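GTPase-activating protein skywalker (PDB 5HJQ) acts as a GTPase-activating protein for Rab35, regulating the recycling and turnover of synaptic vesicle proteins, and binds phosphoinositides through its TBC domain. Local coordinates at residues A[259-264]-A[330-335]; A[306-311]-A[348-353]; A[153-158]-A[196-201]. One frame throughout, in Å; residues are numbered along the deposited sequence.

Contact 1: residues A[259-264]-A[330-335]; sequences QRICPG and NDIGNA
The chain backbones stay well apart where Ile261 and Cys262 meet Ile332: the nearest alpha carbons, Cys262 CA and Asn330 CA, are 8.2 Å apart, so the gap is bridged by side chains alone. This is helix-end packing within the all-helical TBC domain, joining the close of helix 252-261 to the opening of helix 332-341. The two isoleucines reach toward each other tip to tip, with Ile261 CD1 3.9 Å from Ile332 CD1. The CG1 branch of Ile261 sits between the backbone N and the carbonyl carbon (chi1 70°), and its extended outer torsion carries CD1 outward to that meeting point. Cys262, the first residue to leave helical angles, adds a looser apolar contact: its CB is 4.5 Å from Ile332 CD1. Ile332 CD1 thus serves both partners, and the buried surface amounts to only 95 Å². The small patch is widened by neighbours, since Ile261 also rests on Ile328 of helix 325-328 and Ile332 on Leu265 in the loop beyond the cysteine.

No hydrogen bond crosses between the segments; the polar order is local. Asp331 occupies the N-cap of helix 332-341 and accepts from the backbone of the first turn, so the capping bond lies beside Ile332, at the beginning of that helix. Backbone support is modest, the bond from Ala335 N to Asp331 O being weak. There is little room beside the carboxylate: a beta carbon placed on Gly333 would clash with Asp331 OD1. The capping donor, Asn334 N, lies 3.2 Å from Asp331 OD1, with 146° at the hydrogen, and approaches steeply, 67° out of the carboxylate plane.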
loop_
_atom_site.group_PDB
_atom_site.type_symbol
_atom_site.label_atom_id
_atom_site.label_comp_id
_atom_site.label_asym_id
_atom_site.label_seq_id
_atom_site.Cartn_x
_atom_site.Cartn_y
_atom_site.Cartn_z
ATOM N N GLN A 259 10.533 15.106 -18.186
ATOM C CA GLN A 259 10.128 15.689 -19.459
ATOM C C GLN A 259 11.340 16.086 -20.295
ATOM O O GLN A 259 11.335 15.934 -21.514
ATOM C CB GLN A 259 9.224 16.902 -19.228
ATOM C CG GLN A 259 7.902 16.567 -18.559
ATOM C CD GLN A 259 7.050 17.796 -18.302
ATOM O OE1 GLN A 259 7.460 18.713 -17.590
ATOM N NE2 GLN A 259 5.856 17.818 -18.882
ATOM N N ARG A 260 12.382 16.576 -19.630
ATOM C CA ARG A 260 13.596 17.011 -20.312
ATOM C C ARG A 260 14.348 15.858 -20.970
ATOM O O ARG A 260 14.568 15.866 -22.181
ATOM C CB ARG A 260 14.515 17.747 -19.335
ATOM C CG ARG A 260 13.998 19.122 -18.964
ATOM C CD ARG A 260 14.663 19.697 -17.728
ATOM N NE ARG A 260 13.995 20.930 -17.318
ATOM C CZ ARG A 260 14.396 21.712 -16.321
ATOM N NH1 ARG A 260 15.477 21.397 -15.618
ATOM N NH2 ARG A 260 13.713 22.813 -16.029
ATOM N N ILE A 261 14.739 14.865 -20.177
ATOM C CA ILE A 261 15.502 13.732 -20.694
ATOM C C ILE A 261 14.686 12.910 -21.687
ATOM O O ILE A 261 15.239 12.158 -22.490
ATOM C CB ILE A 261 15.985 12.808 -19.558
ATOM C CG1 ILE A 261 14.804 12.058 -18.937
ATOM C CG2 ILE A 261 16.729 13.610 -18.507
ATOM C CD1 ILE A 261 15.206 11.057 -17.877
ATOM N N CYS A 262 13.369 13.067 -21.633
ATOM C CA CYS A 262 12.474 12.323 -22.503
ATOM C C CYS A 262 11.415 13.258 -23.071
ATOM O O CYS A 262 10.288 13.288 -22.585
ATOM C CB CYS A 262 11.821 11.167 -21.737
ATOM S SG CYS A 262 11.058 9.899 -22.776
ATOM N N PRO A 263 11.781 14.042 -24.097
ATOM C CA PRO A 263 10.823 14.982 -24.684
ATOM C C PRO A 263 9.665 14.245 -25.343
ATOM O O PRO A 263 9.862 13.149 -25.867
ATOM C CB PRO A 263 11.659 15.742 -25.719
ATOM C CG PRO A 263 12.756 14.803 -26.075
ATOM C CD PRO A 263 13.070 14.047 -24.808
ATOM N N GLY A 264 8.473 14.828 -25.301
ATOM C CA GLY A 264 7.307 14.207 -25.902
ATOM C C GLY A 264 6.647 13.189 -24.988
ATOM O O GLY A 264 5.518 12.764 -25.229
ATOM N N ASN A 330 14.617 5.212 -21.849
ATOM C CA ASN A 330 13.880 4.214 -22.608
ATOM C C ASN A 330 12.612 3.797 -21.876
ATOM O O ASN A 330 11.575 3.553 -22.491
ATOM C CB ASN A 330 14.766 2.996 -22.868
ATOM C CG ASN A 330 16.223 3.370 -23.059
ATOM O OD1 ASN A 330 17.102 2.847 -22.370
ATOM N ND2 ASN A 330 16.488 4.273 -23.999
ATOM N N ASP A 331 12.715 3.722 -20.552
ATOM C CA ASP A 331 11.602 3.321 -19.703
ATOM C C ASP A 331 11.827 3.828 -18.280
ATOM O O ASP A 331 12.458 3.156 -17.464
ATOM C CB ASP A 331 11.441 1.799 -19.720
ATOM C CG ASP A 331 10.060 1.352 -19.292
ATOM O OD1 ASP A 331 9.397 2.096 -18.543
ATOM O OD2 ASP A 331 9.634 0.256 -19.714
ATOM N N ILE A 332 11.322 5.026 -18.001
ATOM C CA ILE A 332 11.458 5.646 -16.686
ATOM C C ILE A 332 10.609 4.880 -15.684
ATOM O O ILE A 332 11.003 4.679 -14.531
ATOM C CB ILE A 332 11.032 7.125 -16.718
ATOM C CG1 ILE A 332 11.967 7.924 -17.624
ATOM C CG2 ILE A 332 11.008 7.716 -15.314
ATOM C CD1 ILE A 332 11.672 9.399 -17.651
ATOM N N GLY A 333 9.440 4.463 -16.157
ATOM C CA GLY A 333 8.566 3.547 -15.460
ATOM C C GLY A 333 9.184 2.384 -14.747
ATOM O O GLY A 333 8.934 2.194 -13.580
ATOM N N ASN A 334 9.985 1.575 -15.422
ATOM C CA ASN A 334 10.503 0.440 -14.659
ATOM C C ASN A 334 11.894 0.803 -14.157
ATOM O O ASN A 334 12.507 0.061 -13.402
ATOM C CB ASN A 334 10.522 -0.879 -15.444
ATOM C CG ASN A 334 9.290 -1.063 -16.304
ATOM O OD1 ASN A 334 8.156 -0.618 -15.954
ATOM N ND2 ASN A 334 9.457 -1.892 -17.345
ATOM N N ALA A 335 12.377 1.979 -14.533
ATOM C CA ALA A 335 13.619 2.461 -13.934
ATOM C C ALA A 335 13.334 2.806 -12.481
ATOM O O ALA A 335 14.150 2.559 -11.598
ATOM C CB ALA A 335 14.178 3.658 -14.681
#

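Contact 2: residues A[306-311]-A[348-353]; sequences ALVILN and AKLLHA
No aromatic ring, carboxylate or side-chain amide enters where Val308 meets Leu350 and Ala353; the one flat group touched is the backbone carbonyl of Ala353, above whose plane Val308 CG2 stands, 3.9 Å from Ala353 C. The motif is plain helix-helix packing in the helical TBC domain, between helix 300-317 and helix 347-356. CG1 of Val308 touches both Leu350 and Ala353, while CG2 packs on Ala353. CG1, anti to the backbone N (chi1 174°), comes 3.6 Å from Leu350 CD1, the two side chains crossing obliquely. CG2 is 3.8 Å from Ala353 CB. That short side chain lets the backbones approach, with Val308 CA 6.5 Å from Ala353 CA.

Cutting Val308 back to an alanine removes both methyls and would probably leave a gap facing Leu350 CD1 and Ala353 CB.

Leu350 also touches Leu282, Val345 and, on helix 284-297, His286. Helix 300-317 begins with Lys300 and carries Arg304, while Arg358 to Thr362 follow helix 347-356, all of them phosphoinositide-binding residues. The packing is consistent with holding together two elements that contribute to the inositol trisphosphate pocket, whose ligand is about 13 Å from the Val308 side chain. Ala353 CB touches both valine methyls, lying 3.9 Å from Val308 CG1 as well.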
loop_
_atom_site.group_PDB
_atom_site.type_symbol
_atom_site.label_atom_id
_atom_site.label_comp_id
_atom_site.label_asym_id
_atom_site.label_seq_id
_atom_site.Cartn_x
_atom_site.Cartn_y
_atom_site.Cartn_z
ATOM N N ALA A 306 5.380 8.236 -2.294
ATOM C CA ALA A 306 5.528 8.401 -3.734
ATOM C C ALA A 306 6.392 9.619 -4.050
ATOM O O ALA A 306 7.275 9.561 -4.906
ATOM C CB ALA A 306 4.163 8.521 -4.394
ATOM N N LEU A 307 6.132 10.719 -3.348
ATOM C CA LEU A 307 6.917 11.941 -3.494
ATOM C C LEU A 307 8.382 11.709 -3.143
ATOM O O LEU A 307 9.282 12.126 -3.876
ATOM C CB LEU A 307 6.345 13.055 -2.616
ATOM C CG LEU A 307 4.890 13.455 -2.864
ATOM C CD1 LEU A 307 4.478 14.568 -1.915
ATOM C CD2 LEU A 307 4.692 13.881 -4.321
ATOM N N VAL A 308 8.604 11.038 -2.013
ATOM C CA VAL A 308 9.946 10.756 -1.513
ATOM C C VAL A 308 10.752 9.940 -2.510
ATOM O O VAL A 308 11.904 10.261 -2.801
ATOM C CB VAL A 308 9.896 9.999 -0.164
ATOM C CG1 VAL A 308 11.292 9.588 0.274
ATOM C CG2 VAL A 308 9.251 10.859 0.886
ATOM N N ILE A 309 10.138 8.882 -3.029
ATOM C CA ILE A 309 10.774 8.042 -4.037
ATOM C C ILE A 309 11.199 8.870 -5.249
ATOM O O ILE A 309 12.311 8.716 -5.757
ATOM C CB ILE A 309 9.837 6.908 -4.497
ATOM C CG1 ILE A 309 9.595 5.916 -3.355
ATOM C CG2 ILE A 309 10.414 6.193 -5.711
ATOM C CD1 ILE A 309 8.740 4.733 -3.752
ATOM N N LEU A 310 10.314 9.759 -5.692
ATOM C CA LEU A 310 10.589 10.615 -6.844
ATOM C C LEU A 310 11.764 11.559 -6.594
ATOM O O LEU A 310 12.598 11.764 -7.476
ATOM C CB LEU A 310 9.342 11.419 -7.221
ATOM C CG LEU A 310 8.270 10.623 -7.967
ATOM C CD1 LEU A 310 6.976 11.407 -8.049
ATOM C CD2 LEU A 310 8.762 10.260 -9.357
ATOM N N ASN A 311 11.826 12.134 -5.395
ATOM C CA ASN A 311 12.961 12.968 -5.015
ATOM C C ASN A 311 14.249 12.161 -4.931
ATOM O O ASN A 311 15.286 12.582 -5.445
ATOM C CB ASN A 311 12.703 13.666 -3.678
ATOM C CG ASN A 311 11.531 14.615 -3.737
ATOM O OD1 ASN A 311 11.064 14.967 -4.817
ATOM N ND2 ASN A 311 11.055 15.047 -2.576
ATOM N N ALA A 348 13.235 3.678 8.040
ATOM C CA ALA A 348 13.067 4.798 8.957
ATOM C C ALA A 348 13.435 6.131 8.302
ATOM O O ALA A 348 12.774 7.142 8.528
ATOM C CB ALA A 348 13.898 4.580 10.208
ATOM N N LYS A 349 14.500 6.134 7.506
ATOM C CA LYS A 349 14.910 7.344 6.796
ATOM C C LYS A 349 13.926 7.667 5.677
ATOM O O LYS A 349 13.705 8.833 5.345
ATOM C CB LYS A 349 16.327 7.190 6.235
ATOM C CG LYS A 349 17.403 7.118 7.312
ATOM C CD LYS A 349 17.349 8.348 8.209
ATOM C CE LYS A 349 18.335 8.251 9.360
ATOM N NZ LYS A 349 19.740 8.118 8.884
ATOM N N LEU A 350 13.343 6.622 5.100
ATOM C CA LEU A 350 12.306 6.776 4.088
ATOM C C LEU A 350 11.084 7.450 4.693
ATOM O O LEU A 350 10.564 8.427 4.150
ATOM C CB LEU A 350 11.924 5.415 3.503
ATOM C CG LEU A 350 10.864 5.390 2.400
ATOM C CD1 LEU A 350 11.391 6.055 1.141
ATOM C CD2 LEU A 350 10.420 3.961 2.111
ATOM N N LEU A 351 10.642 6.924 5.831
ATOM C CA LEU A 351 9.477 7.456 6.529
ATOM C C LEU A 351 9.717 8.848 7.106
ATOM O O LEU A 351 8.773 9.625 7.264
ATOM C CB LEU A 351 9.044 6.506 7.650
ATOM C CG LEU A 351 7.920 5.513 7.337
ATOM C CD1 LEU A 351 8.262 4.639 6.143
ATOM C CD2 LEU A 351 7.614 4.654 8.569
ATOM N N HIS A 352 10.968 9.164 7.427
ATOM C CA HIS A 352 11.288 10.478 7.974
ATOM C C HIS A 352 10.992 11.574 6.949
ATOM O O HIS A 352 10.391 12.602 7.270
ATOM C CB HIS A 352 12.753 10.549 8.408
ATOM C CG HIS A 352 13.087 11.781 9.189
ATOM N ND1 HIS A 352 12.903 11.864 10.554
ATOM C CD2 HIS A 352 13.569 12.982 8.802
ATOM C CE1 HIS A 352 13.271 13.062 10.974
ATOM N NE2 HIS A 352 13.679 13.762 9.927
ATOM N N ALA A 353 11.414 11.336 5.713
ATOM C CA ALA A 353 11.213 12.293 4.629
ATOM C C ALA A 353 9.733 12.532 4.349
ATOM O O ALA A 353 9.290 13.674 4.246
ATOM C CB ALA A 353 11.914 11.813 3.370
#

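Contact 3: residues A[153-158]-A[196-201]; sequences IMLPAF and VLYPIT
Leu197 O, on the same residue that meets Phe158 across the contact, is gripped twice by Thr201: by the hydroxyl OG1 at 2.8 Å from Leu197 O and by Thr201 N at 3.1 Å from it. The two donors come from opposite faces of the carbonyl plane, the hydroxyl standing 38° out of it. This gives the buried threonine hydroxyl an acceptor one turn back along its own helix. The setting is loop-on-helix packing in the all-helical TBC domain, where the irregular segment 153-158, between helices 134-143 and 171-187, lies against the opening of helix 197-204.

Two apolar pairs, with no hydrogen bond between the segments, make the contact. In one, Leu155 and Tyr198 cross at about a right angle, and Leu155 CD1 comes 4.0 Å from Tyr198 CE2. Leu155 CD2 is only slightly farther, so both methyls of the leucine bear on the same ring carbon. The tyrosine's polar end has its partner outside the two segments: its OH is hydrogen-bonded to Asp178 OD1 of helix 171-187, a bond that should restrain the ring while Leu155 packs on it. Leu155 also touches Asp178, and both partners touch Cys164.

In the other pair, Phe158 has its ring carbon CG between the backbone N and the carbonyl carbon (chi1 67°), which brings the ring to the helix, where it meets the Leu197 side chain at an oblique angle. Its backbone is hydrogen-bonded to Ser194, just before that helix, so the loop meets this region through both its main chain and the ring. Leu197 in turn packs on Leu184 and Val221, extending the apolar layer to helices 171-187 and 210-221. The closest approaches are all made by Phe158 CE1, 4.0 Å from Leu197 CD1 and 4.1 Å from both Leu197 CD2 and Leu197 CB.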
loop_
_atom_site.group_PDB
_atom_site.type_symbol
_atom_site.label_atom_id
_atom_site.label_comp_id
_atom_site.label_asym_id
_atom_site.label_seq_id
_atom_site.Cartn_x
_atom_site.Cartn_y
_atom_site.Cartn_z
ATOM N N ILE A 153 -7.058 -21.405 -7.407
ATOM C CA ILE A 153 -8.347 -20.735 -7.309
ATOM C C ILE A 153 -8.478 -19.612 -8.334
ATOM O O ILE A 153 -7.514 -18.898 -8.611
ATOM C CB ILE A 153 -8.566 -20.162 -5.894
ATOM C CG1 ILE A 153 -8.101 -21.171 -4.840
ATOM C CG2 ILE A 153 -10.025 -19.782 -5.683
ATOM C CD1 ILE A 153 -8.315 -20.715 -3.415
ATOM N N MET A 154 -9.674 -19.467 -8.896
ATOM C CA MET A 154 -9.953 -18.407 -9.855
ATOM C C MET A 154 -10.282 -17.098 -9.147
ATOM O O MET A 154 -11.158 -17.047 -8.280
ATOM C CB MET A 154 -11.100 -18.809 -10.782
ATOM C CG MET A 154 -11.738 -17.650 -11.524
ATOM S SD MET A 154 -12.814 -18.202 -12.860
ATOM C CE MET A 154 -13.705 -19.526 -12.046
ATOM N N LEU A 155 -9.575 -16.041 -9.532
ATOM C CA LEU A 155 -9.727 -14.734 -8.904
ATOM C C LEU A 155 -10.789 -13.890 -9.601
ATOM O O LEU A 155 -10.990 -14.016 -10.807
ATOM C CB LEU A 155 -8.388 -13.996 -8.903
ATOM C CG LEU A 155 -7.240 -14.796 -8.288
ATOM C CD1 LEU A 155 -5.944 -14.019 -8.378
ATOM C CD2 LEU A 155 -7.556 -15.156 -6.844
ATOM N N PRO A 156 -11.489 -13.044 -8.832
ATOM C CA PRO A 156 -12.474 -12.116 -9.396
ATOM C C PRO A 156 -11.805 -11.088 -10.297
ATOM O O PRO A 156 -10.637 -10.764 -10.086
ATOM C CB PRO A 156 -13.090 -11.451 -8.162
ATOM C CG PRO A 156 -12.110 -11.689 -7.061
ATOM C CD PRO A 156 -11.458 -12.991 -7.360
ATOM N N ALA A 157 -12.546 -10.579 -11.276
ATOM C CA ALA A 157 -11.979 -9.748 -12.335
ATOM C C ALA A 157 -11.373 -8.429 -11.855
ATOM O O ALA A 157 -10.624 -7.795 -12.597
ATOM C CB ALA A 157 -13.040 -9.465 -13.389
ATOM N N PHE A 158 -11.678 -8.006 -10.632
ATOM C CA PHE A 158 -11.175 -6.713 -10.171
ATOM C C PHE A 158 -9.684 -6.763 -9.841
ATOM O O PHE A 158 -9.048 -5.721 -9.678
ATOM C CB PHE A 158 -11.981 -6.193 -8.964
ATOM C CG PHE A 158 -11.832 -7.007 -7.699
ATOM C CD1 PHE A 158 -10.679 -6.927 -6.927
ATOM C CD2 PHE A 158 -12.874 -7.802 -7.247
ATOM C CE1 PHE A 158 -10.553 -7.657 -5.762
ATOM C CE2 PHE A 158 -12.751 -8.528 -6.076
ATOM C CZ PHE A 158 -11.589 -8.458 -5.336
ATOM N N VAL A 196 -5.005 -3.030 -6.042
ATOM C CA VAL A 196 -4.308 -2.869 -4.770
ATOM C C VAL A 196 -4.729 -3.916 -3.739
ATOM O O VAL A 196 -3.967 -4.258 -2.833
ATOM C CB VAL A 196 -4.567 -1.463 -4.188
ATOM C CG1 VAL A 196 -3.643 -1.186 -3.028
ATOM C CG2 VAL A 196 -4.406 -0.392 -5.276
ATOM N N LEU A 197 -5.948 -4.421 -3.887
ATOM C CA LEU A 197 -6.580 -5.229 -2.852
ATOM C C LEU A 197 -5.815 -6.522 -2.555
ATOM O O LEU A 197 -5.612 -6.868 -1.392
ATOM C CB LEU A 197 -8.021 -5.543 -3.257
ATOM C CG LEU A 197 -8.983 -5.958 -2.142
ATOM C CD1 LEU A 197 -10.377 -5.395 -2.421
ATOM C CD2 LEU A 197 -9.025 -7.474 -1.988
ATOM N N TYR A 198 -5.383 -7.222 -3.599
ATOM C CA TYR A 198 -4.662 -8.482 -3.427
ATOM C C TYR A 198 -3.285 -8.310 -2.758
ATOM O O TYR A 198 -2.986 -9.038 -1.810
ATOM C CB TYR A 198 -4.511 -9.199 -4.774
ATOM C CG TYR A 198 -4.112 -10.656 -4.664
ATOM C CD1 TYR A 198 -2.801 -11.021 -4.382
ATOM C CD2 TYR A 198 -5.042 -11.667 -4.853
ATOM C CE1 TYR A 198 -2.431 -12.349 -4.285
ATOM C CE2 TYR A 198 -4.682 -12.997 -4.755
ATOM C CZ TYR A 198 -3.376 -13.330 -4.474
ATOM O OH TYR A 198 -3.014 -14.650 -4.380
ATOM N N PRO A 199 -2.440 -7.371 -3.243
ATOM C CA PRO A 199 -1.138 -7.205 -2.577
ATOM C C PRO A 199 -1.243 -6.900 -1.082
ATOM O O PRO A 199 -0.410 -7.365 -0.304
ATOM C CB PRO A 199 -0.518 -6.019 -3.323
ATOM C CG PRO A 199 -1.104 -6.099 -4.678
ATOM C CD PRO A 199 -2.521 -6.540 -4.462
ATOM N N ILE A 200 -2.262 -6.141 -0.692
ATOM C CA ILE A 200 -2.474 -5.807 0.712
ATOM C C ILE A 200 -2.893 -7.048 1.504
ATOM O O ILE A 200 -2.405 -7.286 2.613
ATOM C CB ILE A 200 -3.536 -4.702 0.870
ATOM C CG1 ILE A 200 -3.015 -3.371 0.317
ATOM C CG2 ILE A 200 -3.926 -4.533 2.330
ATOM C CD1 ILE A 200 -3.988 -2.221 0.495
ATOM N N THR A 201 -3.794 -7.833 0.921
ATOM C CA THR A 201 -4.251 -9.082 1.520
ATOM C C THR A 201 -3.070 -9.984 1.848
ATOM O O THR A 201 -3.016 -10.586 2.919
ATOM C CB THR A 201 -5.217 -9.832 0.585
ATOM O OG1 THR A 201 -6.362 -9.013 0.324
ATOM C CG2 THR A 201 -5.668 -11.147 1.211
#

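Overall arrangement
Contacts 2 and 3 are buried, each centred about 14 Å from the centre of the chain but on opposite sides of it; contact 1 lies farther out, at about 25 Å, and is only partly buried. None touches another: contacts 1 and 2 come nearest, about 7 Å between closest atoms, and are linked through successive helices, 332-341 and 347-356. Their segments alternate along the chain, whereas contact 3 closes before either opens. All three are apolar across the gap, yet differ in form: two helix ends in contact 1, aliphatic helix-helix packing in contact 2, aromatic rings with leucines in contact 3. Contact 2 alone lies near the phosphoinositide site.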